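Local coordinates for protein putative trimethylamine methyltransferase (Rhizobium meliloti, PDB 4YYC) that probably acts as a methyltransferase of the trimethylamine methyltransferase family, at residues A[120-125]-A[499-504]; A[143-148]-A[153-158]; A[165-170]-A[405-410]; A[182-187]-A[194-199]; A[218-223]-A[514-519]. All coordinates share one frame; numbering follows the deposited sequence.

Contact 1 (A[120-125]-A[499-504])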
# COMPACT_ATOMS: atom_id res chain seq x y z
N HIS A 120 -3.23 14.72 25.90
CA HIS A 120 -2.88 14.14 27.17
C HIS A 120 -3.77 12.94 27.48
O HIS A 120 -4.98 12.98 27.22
CB HIS A 120 -2.99 15.17 28.28
CG HIS A 120 -1.97 16.26 28.16
ND1 HIS A 120 -0.79 16.27 28.88
CD2 HIS A 120 -1.91 17.34 27.34
CE1 HIS A 120 -0.07 17.31 28.52
NE2 HIS A 120 -0.72 17.97 27.58
N ALA A 121 -3.17 11.93 28.07
CA ALA A 121 -3.88 10.72 28.50
C ALA A 121 -3.88 10.68 30.01
O ALA A 121 -2.99 11.22 30.66
CB ALA A 121 -3.17 9.49 27.95
N ARG A 122 -4.83 9.97 30.58
CA ARG A 122 -4.91 9.91 32.03
C ARG A 122 -3.71 9.18 32.63
O ARG A 122 -3.33 9.46 33.74
CB ARG A 122 -6.23 9.31 32.48
CG ARG A 122 -6.38 7.81 32.21
CD ARG A 122 -7.75 7.36 32.65
NE ARG A 122 -7.99 5.92 32.69
CZ ARG A 122 -7.61 5.10 33.66
NH1 ARG A 122 -6.92 5.55 34.71
NH2 ARG A 122 -7.94 3.81 33.63
N ASN A 123 -3.11 8.25 31.86
CA ASN A 123 -1.79 7.74 32.14
C ASN A 123 -0.83 8.54 31.26
O ASN A 123 -0.82 8.35 30.06
CB ASN A 123 -1.69 6.25 31.81
CG ASN A 123 -0.28 5.70 31.88
OD1 ASN A 123 0.68 6.41 32.20
ND2 ASN A 123 -0.16 4.39 31.63
N PRO A 124 0.00 9.43 31.86
CA PRO A 124 0.84 10.34 31.07
C PRO A 124 1.83 9.66 30.15
O PRO A 124 2.22 10.23 29.13
CB PRO A 124 1.58 11.15 32.13
CG PRO A 124 0.72 11.06 33.33
CD PRO A 124 0.17 9.67 33.30
N GLU A 125 2.18 8.42 30.44
CA GLU A 125 3.01 7.64 29.52
C GLU A 125 2.36 7.40 28.16
O GLU A 125 3.05 7.07 27.19
CB GLU A 125 3.38 6.31 30.12
CG GLU A 125 4.31 6.44 31.30
CD GLU A 125 5.56 7.27 30.98
OE1 GLU A 125 6.35 6.81 30.12
OE2 GLU A 125 5.72 8.39 31.55
N PRO A 499 -6.89 -1.18 33.23
CA PRO A 499 -5.90 -0.30 33.83
C PRO A 499 -6.47 0.34 35.11
O PRO A 499 -7.64 0.66 35.17
CB PRO A 499 -5.66 0.78 32.77
CG PRO A 499 -6.86 0.75 31.91
CD PRO A 499 -7.44 -0.63 31.98
N TYR A 500 -5.61 0.56 36.09
CA TYR A 500 -6.03 1.14 37.34
C TYR A 500 -6.75 2.47 37.17
O TYR A 500 -6.36 3.29 36.36
CB TYR A 500 -4.80 1.39 38.20
CG TYR A 500 -5.10 2.02 39.51
CD1 TYR A 500 -5.59 1.25 40.56
CD2 TYR A 500 -4.94 3.40 39.72
CE1 TYR A 500 -5.89 1.82 41.78
CE2 TYR A 500 -5.24 3.98 40.93
CZ TYR A 500 -5.70 3.18 41.96
OH TYR A 500 -5.97 3.74 43.18
N LEU A 501 -7.82 2.66 37.94
CA LEU A 501 -8.49 3.94 38.04
C LEU A 501 -8.71 4.27 39.51
O LEU A 501 -9.33 3.49 40.22
CB LEU A 501 -9.83 3.90 37.31
CG LEU A 501 -10.73 5.15 37.32
CD1 LEU A 501 -10.06 6.35 36.70
CD2 LEU A 501 -12.06 4.89 36.62
N ASP A 502 -8.22 5.42 39.96
CA ASP A 502 -8.46 5.87 41.34
C ASP A 502 -9.94 5.72 41.74
O ASP A 502 -10.84 6.29 41.11
CB ASP A 502 -8.00 7.32 41.46
CG ASP A 502 -8.26 7.94 42.82
OD1 ASP A 502 -8.94 7.37 43.71
OD2 ASP A 502 -7.77 9.08 42.99
N PRO A 503 -10.22 4.96 42.82
CA PRO A 503 -11.63 4.78 43.19
C PRO A 503 -12.41 6.05 43.51
O PRO A 503 -13.60 6.10 43.23
CB PRO A 503 -11.55 3.86 44.41
CG PRO A 503 -10.14 4.02 44.91
CD PRO A 503 -9.31 4.22 43.71
N ALA A 504 -11.75 7.07 44.05
CA ALA A 504 -12.39 8.35 44.27
C ALA A 504 -12.83 9.01 42.96
O ALA A 504 -13.92 9.59 42.87
CB ALA A 504 -11.45 9.28 45.03

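Contact 2 (A[143-148]-A[153-158])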
# COMPACT_ATOMS: atom_id res chain seq x y z
N PRO A 143 -19.83 3.24 13.44
CA PRO A 143 -20.80 2.24 12.98
C PRO A 143 -21.94 1.90 13.96
O PRO A 143 -21.72 1.68 15.13
CB PRO A 143 -19.92 0.99 12.79
CG PRO A 143 -18.63 1.58 12.35
CD PRO A 143 -18.45 2.79 13.19
N PRO A 144 -23.15 1.74 13.43
CA PRO A 144 -24.25 1.30 14.27
C PRO A 144 -24.38 -0.21 14.36
O PRO A 144 -25.13 -0.70 15.19
CB PRO A 144 -25.47 1.89 13.57
CG PRO A 144 -25.09 2.03 12.16
CD PRO A 144 -23.63 2.36 12.18
N PHE A 145 -23.68 -0.92 13.48
CA PHE A 145 -23.67 -2.37 13.49
C PHE A 145 -22.32 -2.91 13.87
O PHE A 145 -21.29 -2.26 13.65
CB PHE A 145 -24.01 -2.94 12.09
CG PHE A 145 -25.39 -2.61 11.61
CD1 PHE A 145 -26.50 -3.34 12.05
CD2 PHE A 145 -25.59 -1.55 10.76
CE1 PHE A 145 -27.78 -3.01 11.57
CE2 PHE A 145 -26.85 -1.21 10.29
CZ PHE A 145 -27.94 -1.94 10.71
N VAL A 146 -22.33 -4.11 14.42
CA VAL A 146 -21.10 -4.90 14.56
C VAL A 146 -21.20 -6.18 13.76
O VAL A 146 -22.32 -6.66 13.47
CB VAL A 146 -20.75 -5.25 16.03
CG1 VAL A 146 -20.48 -3.97 16.79
CG2 VAL A 146 -21.84 -6.09 16.69
N ARG A 147 -20.04 -6.72 13.39
CA ARG A 147 -19.94 -8.12 13.06
C ARG A 147 -19.31 -8.81 14.22
O ARG A 147 -18.13 -8.55 14.50
CB ARG A 147 -19.08 -8.31 11.82
CG ARG A 147 -19.87 -8.24 10.59
CD ARG A 147 -20.55 -9.55 10.22
NE ARG A 147 -21.07 -9.39 8.91
CZ ARG A 147 -21.84 -10.26 8.30
NH1 ARG A 147 -22.25 -11.38 8.89
NH2 ARG A 147 -22.23 -9.97 7.08
N ASP A 148 -20.11 -9.58 14.96
CA ASP A 148 -19.66 -10.09 16.25
C ASP A 148 -18.76 -11.32 16.07
O ASP A 148 -18.54 -11.77 14.96
CB ASP A 148 -20.80 -10.27 17.24
CG ASP A 148 -21.73 -11.43 16.93
OD1 ASP A 148 -21.36 -12.34 16.17
OD2 ASP A 148 -22.88 -11.38 17.47
N ARG A 153 -24.18 -10.14 11.98
CA ARG A 153 -24.28 -8.70 11.75
C ARG A 153 -25.50 -8.23 12.53
O ARG A 153 -26.62 -8.65 12.22
CB ARG A 153 -24.45 -8.39 10.28
CG ARG A 153 -24.41 -6.93 9.90
CD ARG A 153 -24.65 -6.75 8.42
NE ARG A 153 -24.70 -5.38 7.96
CZ ARG A 153 -25.76 -4.59 7.98
NH1 ARG A 153 -26.91 -5.00 8.52
NH2 ARG A 153 -25.68 -3.39 7.45
N ARG A 154 -25.30 -7.34 13.48
CA ARG A 154 -26.39 -6.93 14.37
C ARG A 154 -26.13 -5.54 14.90
O ARG A 154 -24.99 -5.06 14.83
CB ARG A 154 -26.52 -7.93 15.49
CG ARG A 154 -25.27 -8.12 16.33
CD ARG A 154 -25.54 -8.86 17.62
NE ARG A 154 -24.30 -9.11 18.35
CZ ARG A 154 -23.64 -8.18 19.06
NH1 ARG A 154 -24.08 -6.93 19.17
NH2 ARG A 154 -22.52 -8.51 19.66
N TYR A 155 -27.13 -4.89 15.50
CA TYR A 155 -26.86 -3.58 16.12
C TYR A 155 -25.85 -3.71 17.22
O TYR A 155 -25.84 -4.70 17.98
CB TYR A 155 -28.15 -2.97 16.72
CG TYR A 155 -29.05 -2.44 15.66
CD1 TYR A 155 -28.76 -1.26 15.06
CD2 TYR A 155 -30.15 -3.15 15.21
CE1 TYR A 155 -29.56 -0.75 14.07
CE2 TYR A 155 -30.95 -2.64 14.20
CZ TYR A 155 -30.64 -1.45 13.64
OH TYR A 155 -31.37 -0.86 12.64
N ALA A 156 -24.96 -2.74 17.27
CA ALA A 156 -23.94 -2.65 18.31
C ALA A 156 -24.56 -2.32 19.67
O ALA A 156 -25.56 -1.64 19.73
CB ALA A 156 -22.99 -1.54 17.94
N THR A 157 -23.90 -2.79 20.73
CA THR A 157 -24.34 -2.58 22.12
C THR A 157 -23.22 -1.97 22.92
O THR A 157 -22.08 -1.88 22.48
CB THR A 157 -24.68 -3.91 22.79
OG1 THR A 157 -23.50 -4.72 22.87
CG2 THR A 157 -25.77 -4.64 22.01
N ILE A 158 -23.56 -1.55 24.15
CA ILE A 158 -22.51 -1.06 25.05
C ILE A 158 -21.48 -2.13 25.37
O ILE A 158 -20.32 -1.79 25.61
CB ILE A 158 -23.14 -0.42 26.30
CG1 ILE A 158 -22.10 0.34 27.12
CG2 ILE A 158 -23.88 -1.45 27.13
CD1 ILE A 158 -21.53 1.57 26.45
O HOH W 1 -22.03 -11.19 20.79

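Contact 3 (A[165-170]-A[405-410])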
# COMPACT_ATOMS: atom_id res chain seq x y z
N VAL A 165 -13.11 -0.88 23.15
CA VAL A 165 -12.20 -0.13 23.99
C VAL A 165 -11.10 -1.03 24.55
O VAL A 165 -9.93 -0.67 24.56
CB VAL A 165 -12.93 0.65 25.07
CG1 VAL A 165 -11.94 1.33 25.99
CG2 VAL A 165 -13.80 1.72 24.43
N LYS A 166 -11.49 -2.21 25.03
CA LYS A 166 -10.53 -3.18 25.54
C LYS A 166 -9.50 -3.59 24.48
O LYS A 166 -8.31 -3.62 24.75
CB LYS A 166 -11.24 -4.43 26.09
CG LYS A 166 -12.13 -4.17 27.32
CD LYS A 166 -12.84 -5.46 27.70
CE LYS A 166 -13.64 -5.28 28.97
NZ LYS A 166 -14.43 -6.47 29.36
N LEU A 167 -9.97 -3.91 23.26
CA LEU A 167 -9.05 -4.33 22.21
C LEU A 167 -8.12 -3.21 21.79
O LEU A 167 -6.94 -3.46 21.50
CB LEU A 167 -9.84 -4.83 21.00
CG LEU A 167 -10.66 -6.13 21.22
CD1 LEU A 167 -11.45 -6.39 19.96
CD2 LEU A 167 -9.81 -7.33 21.53
N ALA A 168 -8.63 -1.98 21.79
CA ALA A 168 -7.80 -0.83 21.49
C ALA A 168 -6.74 -0.58 22.58
O ALA A 168 -5.60 -0.20 22.26
CB ALA A 168 -8.64 0.43 21.32
N TYR A 169 -7.11 -0.80 23.84
CA TYR A 169 -6.17 -0.70 24.96
C TYR A 169 -5.04 -1.72 24.80
O TYR A 169 -3.88 -1.41 25.03
CB TYR A 169 -6.92 -0.90 26.29
CG TYR A 169 -6.02 -1.04 27.47
CD1 TYR A 169 -5.36 0.05 27.98
CD2 TYR A 169 -5.78 -2.30 28.03
CE1 TYR A 169 -4.54 -0.07 29.09
CE2 TYR A 169 -4.95 -2.43 29.14
CZ TYR A 169 -4.34 -1.31 29.65
OH TYR A 169 -3.50 -1.42 30.73
N MSE A 170 -5.38 -2.94 24.38
CA MSE A 170 -4.41 -4.01 24.25
C MSE A 170 -3.59 -3.94 22.98
O MSE A 170 -2.43 -4.35 22.99
CB MSE A 170 -5.09 -5.35 24.34
CG MSE A 170 -5.61 -5.58 25.74
SE MSE A 170 -6.49 -7.33 25.96
CE MSE A 170 -8.18 -7.03 25.08
N GLU A 405 -13.13 -9.08 13.83
CA GLU A 405 -12.08 -9.77 13.09
C GLU A 405 -11.26 -8.75 12.29
O GLU A 405 -10.01 -8.82 12.25
CB GLU A 405 -12.66 -10.86 12.15
CG GLU A 405 -13.15 -12.07 12.95
CD GLU A 405 -13.94 -13.05 12.13
OE1 GLU A 405 -14.12 -12.83 10.93
OE2 GLU A 405 -14.43 -14.08 12.70
N LYS A 406 -11.96 -7.84 11.62
CA LYS A 406 -11.28 -6.82 10.86
C LYS A 406 -10.38 -5.95 11.76
O LYS A 406 -9.27 -5.60 11.37
CB LYS A 406 -12.28 -5.97 10.13
CG LYS A 406 -11.75 -4.76 9.38
CD LYS A 406 -11.00 -5.14 8.19
CE LYS A 406 -10.89 -4.07 7.05
NZ LYS A 406 -10.71 -2.66 7.58
N PHE A 407 -10.86 -5.61 12.94
CA PHE A 407 -10.04 -4.84 13.86
C PHE A 407 -8.71 -5.54 14.13
O PHE A 407 -7.66 -4.92 14.12
CB PHE A 407 -10.80 -4.64 15.19
CG PHE A 407 -10.05 -3.80 16.17
CD1 PHE A 407 -9.06 -4.37 16.99
CD2 PHE A 407 -10.32 -2.45 16.27
CE1 PHE A 407 -8.35 -3.58 17.89
CE2 PHE A 407 -9.63 -1.67 17.22
CZ PHE A 407 -8.64 -2.23 17.99
N MSE A 408 -8.76 -6.85 14.37
CA MSE A 408 -7.52 -7.60 14.68
C MSE A 408 -6.56 -7.64 13.51
O MSE A 408 -5.34 -7.49 13.67
CB MSE A 408 -7.86 -9.01 15.15
CG MSE A 408 -8.73 -9.06 16.41
SE MSE A 408 -7.88 -8.19 17.93
CE MSE A 408 -6.32 -9.36 18.03
N ILE A 409 -7.10 -7.81 12.31
CA ILE A 409 -6.25 -7.85 11.10
C ILE A 409 -5.62 -6.48 10.86
O ILE A 409 -4.41 -6.34 10.61
CB ILE A 409 -7.08 -8.27 9.86
CG1 ILE A 409 -7.59 -9.70 10.02
CG2 ILE A 409 -6.27 -8.06 8.55
CD1 ILE A 409 -8.69 -10.05 9.02
N ASP A 410 -6.43 -5.43 11.02
CA ASP A 410 -5.95 -4.09 10.78
C ASP A 410 -4.90 -3.67 11.82
O ASP A 410 -3.90 -3.02 11.47
CB ASP A 410 -7.09 -3.06 10.84
CG ASP A 410 -8.10 -3.17 9.72
OD1 ASP A 410 -7.75 -3.65 8.62
OD2 ASP A 410 -9.27 -2.65 9.90

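Contact 4 (A[182-187]-A[194-199])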
# COMPACT_ATOMS: atom_id res chain seq x y z
N CYS A 182 -18.32 2.17 18.37
CA CYS A 182 -19.57 1.80 17.73
C CYS A 182 -20.67 2.60 18.40
O CYS A 182 -20.41 3.26 19.38
CB CYS A 182 -19.81 0.30 17.79
SG CYS A 182 -19.84 -0.41 19.47
N GLU A 183 -21.86 2.56 17.86
CA GLU A 183 -23.00 3.28 18.42
C GLU A 183 -23.81 2.31 19.26
O GLU A 183 -24.47 1.42 18.71
CB GLU A 183 -23.83 3.82 17.25
CG GLU A 183 -24.96 4.75 17.64
CD GLU A 183 -24.48 6.09 18.14
OE1 GLU A 183 -23.51 6.64 17.59
OE2 GLU A 183 -25.12 6.64 19.08
N PRO A 184 -23.82 2.45 20.60
CA PRO A 184 -24.55 1.43 21.44
C PRO A 184 -26.06 1.60 21.42
O PRO A 184 -26.57 2.64 21.89
CB PRO A 184 -24.00 1.65 22.84
CG PRO A 184 -23.49 3.03 22.83
CD PRO A 184 -23.05 3.39 21.44
N VAL A 185 -26.76 0.63 20.88
CA VAL A 185 -28.20 0.77 20.67
C VAL A 185 -28.98 0.63 21.96
O VAL A 185 -30.17 1.03 22.03
CB VAL A 185 -28.66 -0.27 19.65
CG1 VAL A 185 -28.81 -1.63 20.29
CG2 VAL A 185 -29.95 0.15 18.98
N ASP A 186 -28.38 0.02 22.97
CA ASP A 186 -29.10 -0.43 24.17
C ASP A 186 -29.02 0.55 25.35
O ASP A 186 -29.41 0.22 26.49
CB ASP A 186 -28.73 -1.85 24.56
CG ASP A 186 -27.25 -2.06 24.82
OD1 ASP A 186 -26.40 -1.24 24.40
OD2 ASP A 186 -27.00 -3.13 25.43
N ILE A 187 -28.60 1.79 25.07
CA ILE A 187 -28.69 2.89 26.00
C ILE A 187 -29.41 4.02 25.24
O ILE A 187 -29.13 4.29 24.06
CB ILE A 187 -27.31 3.34 26.53
CG1 ILE A 187 -26.60 2.14 27.19
CG2 ILE A 187 -27.48 4.45 27.53
CD1 ILE A 187 -25.19 2.43 27.60
N LEU A 194 -22.65 9.44 27.97
CA LEU A 194 -22.05 9.38 29.29
C LEU A 194 -21.33 8.04 29.50
O LEU A 194 -20.20 7.99 29.98
CB LEU A 194 -23.16 9.51 30.36
CG LEU A 194 -23.86 10.87 30.32
CD1 LEU A 194 -25.18 10.77 31.03
CD2 LEU A 194 -22.98 11.99 30.86
N ASP A 195 -22.00 6.98 29.11
CA ASP A 195 -21.41 5.62 29.17
C ASP A 195 -20.25 5.42 28.21
O ASP A 195 -19.31 4.66 28.53
CB ASP A 195 -22.51 4.58 28.94
CG ASP A 195 -23.53 4.61 30.03
OD1 ASP A 195 -23.23 4.19 31.19
OD2 ASP A 195 -24.63 5.13 29.79
N MSE A 196 -20.34 6.07 27.06
CA MSE A 196 -19.29 5.96 26.02
C MSE A 196 -18.05 6.62 26.59
O MSE A 196 -16.98 6.01 26.60
CB MSE A 196 -19.80 6.59 24.74
CG MSE A 196 -20.87 5.72 24.09
SE MSE A 196 -22.01 6.79 22.86
CE MSE A 196 -20.77 6.75 21.43
N VAL A 197 -18.15 7.87 27.07
CA VAL A 197 -16.95 8.51 27.64
C VAL A 197 -16.42 7.71 28.85
O VAL A 197 -15.22 7.45 28.99
CB VAL A 197 -17.21 9.99 28.02
CG1 VAL A 197 -16.04 10.56 28.82
CG2 VAL A 197 -17.51 10.80 26.75
N TYR A 198 -17.32 7.29 29.72
CA TYR A 198 -16.92 6.52 30.89
C TYR A 198 -16.14 5.28 30.48
O TYR A 198 -15.14 4.92 31.13
CB TYR A 198 -18.13 6.10 31.71
CG TYR A 198 -17.74 5.27 32.94
CD1 TYR A 198 -17.23 5.88 34.09
CD2 TYR A 198 -17.84 3.90 32.94
CE1 TYR A 198 -16.89 5.14 35.23
CE2 TYR A 198 -17.48 3.14 34.04
CZ TYR A 198 -17.00 3.75 35.19
OH TYR A 198 -16.65 2.95 36.25
N SER A 199 -16.58 4.62 29.41
CA SER A 199 -15.91 3.38 28.95
C SER A 199 -14.45 3.63 28.57
O SER A 199 -13.58 2.83 28.89
CB SER A 199 -16.68 2.77 27.76
OG SER A 199 -17.94 2.37 28.21

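Contact 5 (A[218-223]-A[514-519])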
# COMPACT_ATOMS: atom_id res chain seq x y z
N ALA A 218 -21.18 17.60 24.66
CA ALA A 218 -19.82 18.11 24.71
C ALA A 218 -19.55 18.73 26.07
O ALA A 218 -18.47 18.54 26.64
CB ALA A 218 -19.59 19.09 23.56
N GLU A 219 -20.52 19.48 26.63
CA GLU A 219 -20.34 20.04 27.97
C GLU A 219 -20.16 18.92 28.99
O GLU A 219 -19.28 18.99 29.87
CB GLU A 219 -21.52 20.96 28.32
CG GLU A 219 -21.48 22.24 27.51
CD GLU A 219 -22.74 23.07 27.63
OE1 GLU A 219 -23.74 22.57 28.15
OE2 GLU A 219 -22.70 24.25 27.22
N ASP A 220 -20.96 17.87 28.86
CA ASP A 220 -20.81 16.72 29.76
C ASP A 220 -19.42 16.07 29.64
O ASP A 220 -18.83 15.66 30.65
CB ASP A 220 -21.86 15.65 29.52
CG ASP A 220 -23.27 16.05 29.97
OD1 ASP A 220 -23.47 16.99 30.77
OD2 ASP A 220 -24.24 15.37 29.54
N THR A 221 -18.89 15.96 28.42
CA THR A 221 -17.57 15.40 28.22
C THR A 221 -16.53 16.23 28.95
O THR A 221 -15.67 15.69 29.64
CB THR A 221 -17.22 15.32 26.73
OG1 THR A 221 -18.18 14.50 26.03
CG2 THR A 221 -15.82 14.77 26.48
N VAL A 222 -16.61 17.54 28.81
CA VAL A 222 -15.68 18.44 29.50
C VAL A 222 -15.81 18.26 31.00
O VAL A 222 -14.81 18.23 31.71
CB VAL A 222 -15.87 19.92 29.04
CG1 VAL A 222 -15.04 20.87 29.90
CG2 VAL A 222 -15.50 20.06 27.58
N ALA A 223 -17.01 18.16 31.52
CA ALA A 223 -17.20 18.00 32.95
C ALA A 223 -16.58 16.69 33.47
O ALA A 223 -15.95 16.68 34.54
CB ALA A 223 -18.70 18.10 33.30
N ALA A 514 -24.85 9.47 37.10
CA ALA A 514 -26.16 9.16 37.67
C ALA A 514 -27.02 10.41 37.79
O ALA A 514 -28.22 10.38 37.52
CB ALA A 514 -26.02 8.45 39.02
N LYS A 515 -26.41 11.50 38.24
CA LYS A 515 -27.13 12.75 38.37
C LYS A 515 -27.64 13.22 37.01
O LYS A 515 -28.80 13.59 36.88
CB LYS A 515 -26.21 13.76 39.04
CG LYS A 515 -26.74 15.18 39.13
CD LYS A 515 -25.82 16.01 40.00
N ARG A 516 -26.79 13.17 35.99
CA ARG A 516 -27.20 13.58 34.67
C ARG A 516 -28.31 12.69 34.13
O ARG A 516 -29.27 13.18 33.59
CB ARG A 516 -26.00 13.60 33.70
CG ARG A 516 -25.00 14.69 34.01
CD ARG A 516 -25.52 16.13 33.76
NE ARG A 516 -25.75 16.28 32.37
CZ ARG A 516 -26.90 16.45 31.74
NH1 ARG A 516 -28.05 16.70 32.37
NH2 ARG A 516 -26.88 16.45 30.42
N LYS A 517 -28.19 11.36 34.30
CA LYS A 517 -29.24 10.46 33.82
C LYS A 517 -30.58 10.71 34.51
O LYS A 517 -31.64 10.63 33.89
CB LYS A 517 -28.81 8.99 33.97
CG LYS A 517 -27.69 8.61 33.01
CD LYS A 517 -27.50 7.11 32.97
CE LYS A 517 -26.44 6.74 32.00
NZ LYS A 517 -26.29 5.26 31.86
N ASP A 518 -30.53 10.95 35.80
CA ASP A 518 -31.76 11.18 36.57
C ASP A 518 -32.44 12.50 36.19
O ASP A 518 -33.64 12.66 36.46
CB ASP A 518 -31.53 11.17 38.09
CG ASP A 518 -32.81 10.87 38.87
OD1 ASP A 518 -33.42 9.80 38.63
OD2 ASP A 518 -33.26 11.70 39.71
N SER A 519 -31.69 13.43 35.62
CA SER A 519 -32.24 14.74 35.25
C SER A 519 -33.04 14.74 33.94
O SER A 519 -33.61 15.77 33.61
CB SER A 519 -31.12 15.76 35.17
OG SER A 519 -30.38 15.61 33.97

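Contact 1 (A[120-125]-A[499-504])
The loop between strands 116-119 and 128-131 meets the lead-in to helix 503-518 through Arg122, whose guanidinium grips the backbone carbonyl of Tyr500. This is a fork of two donors on one acceptor, NH1 and NH2 holding a single oxygen end-on. NH1 of Arg122 makes the shorter and straighter bond, 2.9 Å to Tyr500 O at 160°, in the carbonyl plane. The second, from Arg122 NH2, is 3.2 Å to the same Tyr500 O and arrives from above that plane. Both bonds lie in the plane of the guanidinium, so the pair fixes its rotation. CG of Arg122 sits between the backbone N and the carbonyl carbon (chi1 70°), and the chain then runs extended to NE, which spans the gap between loops whose nearest CA atoms, Arg122 and Leu501, are 9.2 Å apart. NE is held by Ser204 O, a second hold on the same group, while Ile201 of helix 192-202 packs against both Arg122 and Leu501. Apolar atoms also touch the guanidinium: Pro499 CG is 3.7 Å from Arg122 NH2. One residue before helix 503-518, Asp502 is its N-cap, OD1 accepting from Ala504 N at 2.8 Å. Over one face of the Arg122 guanidinium, offset toward its rim, lies Leu501 CD1, 3.8 Å from NH1.

Contact 2 (A[143-148]-A[153-158])
Phe145 and Tyr155 face each other across the beta hairpin formed by strands 145-147 and 153-155, where 153-155 is an outermost strand of its sheet within the chain. Backbone bonds set the antiparallel register. Val146 and Arg154 form the hydrogen-bonded pair, with Val146 N donating to Arg154 O at 2.9 Å and Arg154 N returning to Val146 O at 3.1 Å; beyond the strands Ala156 N donates to Pro144 O. Phe145 with Tyr155 and Arg147 with Arg153 are the non-hydrogen-bonded pairs. Aromatic and cationic groups stack in a row of three. The rings of Phe145 and Tyr155 make an offset stack, centroids 4.7 Å apart, and the guanidinium of Arg153 lies flat on Phe145, its CZ 4.0 Å from the ring centroid and 7° off the normal, a cation-pi contact. An extended chain, CG anti to the backbone N (chi1 -173°), carries Arg153 that far, and its NH2 forms a salt bridge to Glu397. Phe470 of the second subunit adds another cation-pi contact to Arg153. Apolar contact is made by Val146, whose CG1 is 3.7 Å from Ala156 CB. Polar bonds close the turn end: a water accepts from Arg154 NH2, Asp148 OD1 accepts from the backbone N of Asn152 and Asp150, and Asp148 OD2, met on its anti side, forms a salt bridge with Arg154 NE at 2.8 Å.

Contact 3 (A[165-170]-A[405-410])
Leu167 CB rests 3.7 Å from CE1 of the Phe407 ring. The ring's far end reaches the backbone of the facing helix, with CZ of Phe407 3.8 Å from Ala168 N and 4.3 Å from Ala168 CB. Beside it, Leu167 CD2 touches the selenium of Met408, a selenomethionine, the two side chains crossing at about a right angle. The Phe407 CG is anti to the backbone N (chi1 -178°), which sends the ring across toward helix 158-170. The gap it spans belongs to a near-parallel helix pair, 158-170 beside 404-420, whose short segments run at 11° to one another with axes 11.3 Å apart, a spacing bridged mainly by the Phe407 ring. Further out, helix 481-495 closes over Met408 through Leu488 and Ala489. Within helix 404-420, buried Lys406 NZ forms a salt bridge with Asp410 OD2, one turn on, at 2.7 Å on its syn lone pair, and NZ also donates to Trp395 O and Ser374 OG. On the other helix, the carbonyls of Ala168 and Tyr169 both accept from Lys206 NZ.

Contact 4 (A[182-187]-A[194-199])
Cys182 begins the contact with its carbonyl O, 4.1 Å from the CE methyl of Met196, a selenomethionine on helix 192-202. Next comes Glu183, whose carboxylate makes a salt bridge to Arg192. Pro184 then meets the helix through CG and CD: CD lies 3.8 Å from SE of Met196, and CG lies 4.0 Å from CG of the same residue. The Met196 chain turns at chi3 (81°), which brings SE and CE alongside the proline ring. An alanine in place of Pro184 would remove CG and CD and would probably open a gap beside SE, letting the end of Met196 shift more easily. Pro184 also starts a type I beta turn that ends at Ile187 and swings the chain back toward the helix. There Ile187 CD1 reaches the Asp195 carboxylate, 3.5 Å from OD2, with CG2 of Ile187 3.7 Å from that oxygen. Asp195 is held at both ends, since its carbonyl O accepts from Ser199 N and Ser199 OG on opposite faces, and OD2 pairs with Lys517 of helix 503-518. Between 182-187 and 194-199 the contact is van der Waals, while Arg192 at the helix start adds polar ties to Glu183 and Ile187 O; the hydrocarbon of Ile187 against OD2 probably strengthens that carboxylate's attraction for Lys517.

Contact 5 (A[218-223]-A[514-519])
Asp220 and Arg516 meet from opposite directions in a side-on salt bridge, the tight part of this contact. NE of Arg516 donates to Asp220 OD1 at 2.9 Å, while NH2 of Arg516 donates to Asp220 OD2 at 3.0 Å on its syn lone pair. Each nitrogen takes a different oxygen, although the carboxylate and guanidinium planes stand 52° apart, and the NE bond leaves the guanidinium plane more than the NH2 bond does. The Arg516 chain bends at chi2 and chi3 (-68° and -65°), which turns NE and NH2 toward the Asp220 carboxylate. An ion pair thus joins two helices, 215-229 and 503-518, whose nearest CA atoms here, Asp220 and Arg516, are 8.6 Å apart. His193 NE2 also bonds Asp220 OD2, so this buried oxygen has two partners, and Leu194 of helix 192-202 packs against both side chains. A leucine at Arg516 would lose both donors and would probably leave the Asp220 carboxylate without its mate, although His193 would still bond OD2. The loose side is the exposed end of helix 503-518, where Ser519 turns back on its own helix end: its OG donates to Arg516 O at 2.7 Å, and its backbone N reaches the same carbonyl.

From the N terminus, the loop at 120-125 opens contact 1, which closes only at 499-504 and so encloses most of the chain. Within it, contact 2 is the first to close, a local hairpin; contact 3 then opens at 165-170 and closes at 405-410, with contact 4 nested inside it. Contact 5 runs from 218-223 to 514-519 and crosses both contact 1 and contact 3. Contact 2 hands over to contact 4 through Ala156 O and Val185 N, and contact 4 to contact 5 through Asp195 and Lys517. Contacts 1 and 5 both use helix 503-518, tying this C-terminal helix to an early loop and to helix 215-229.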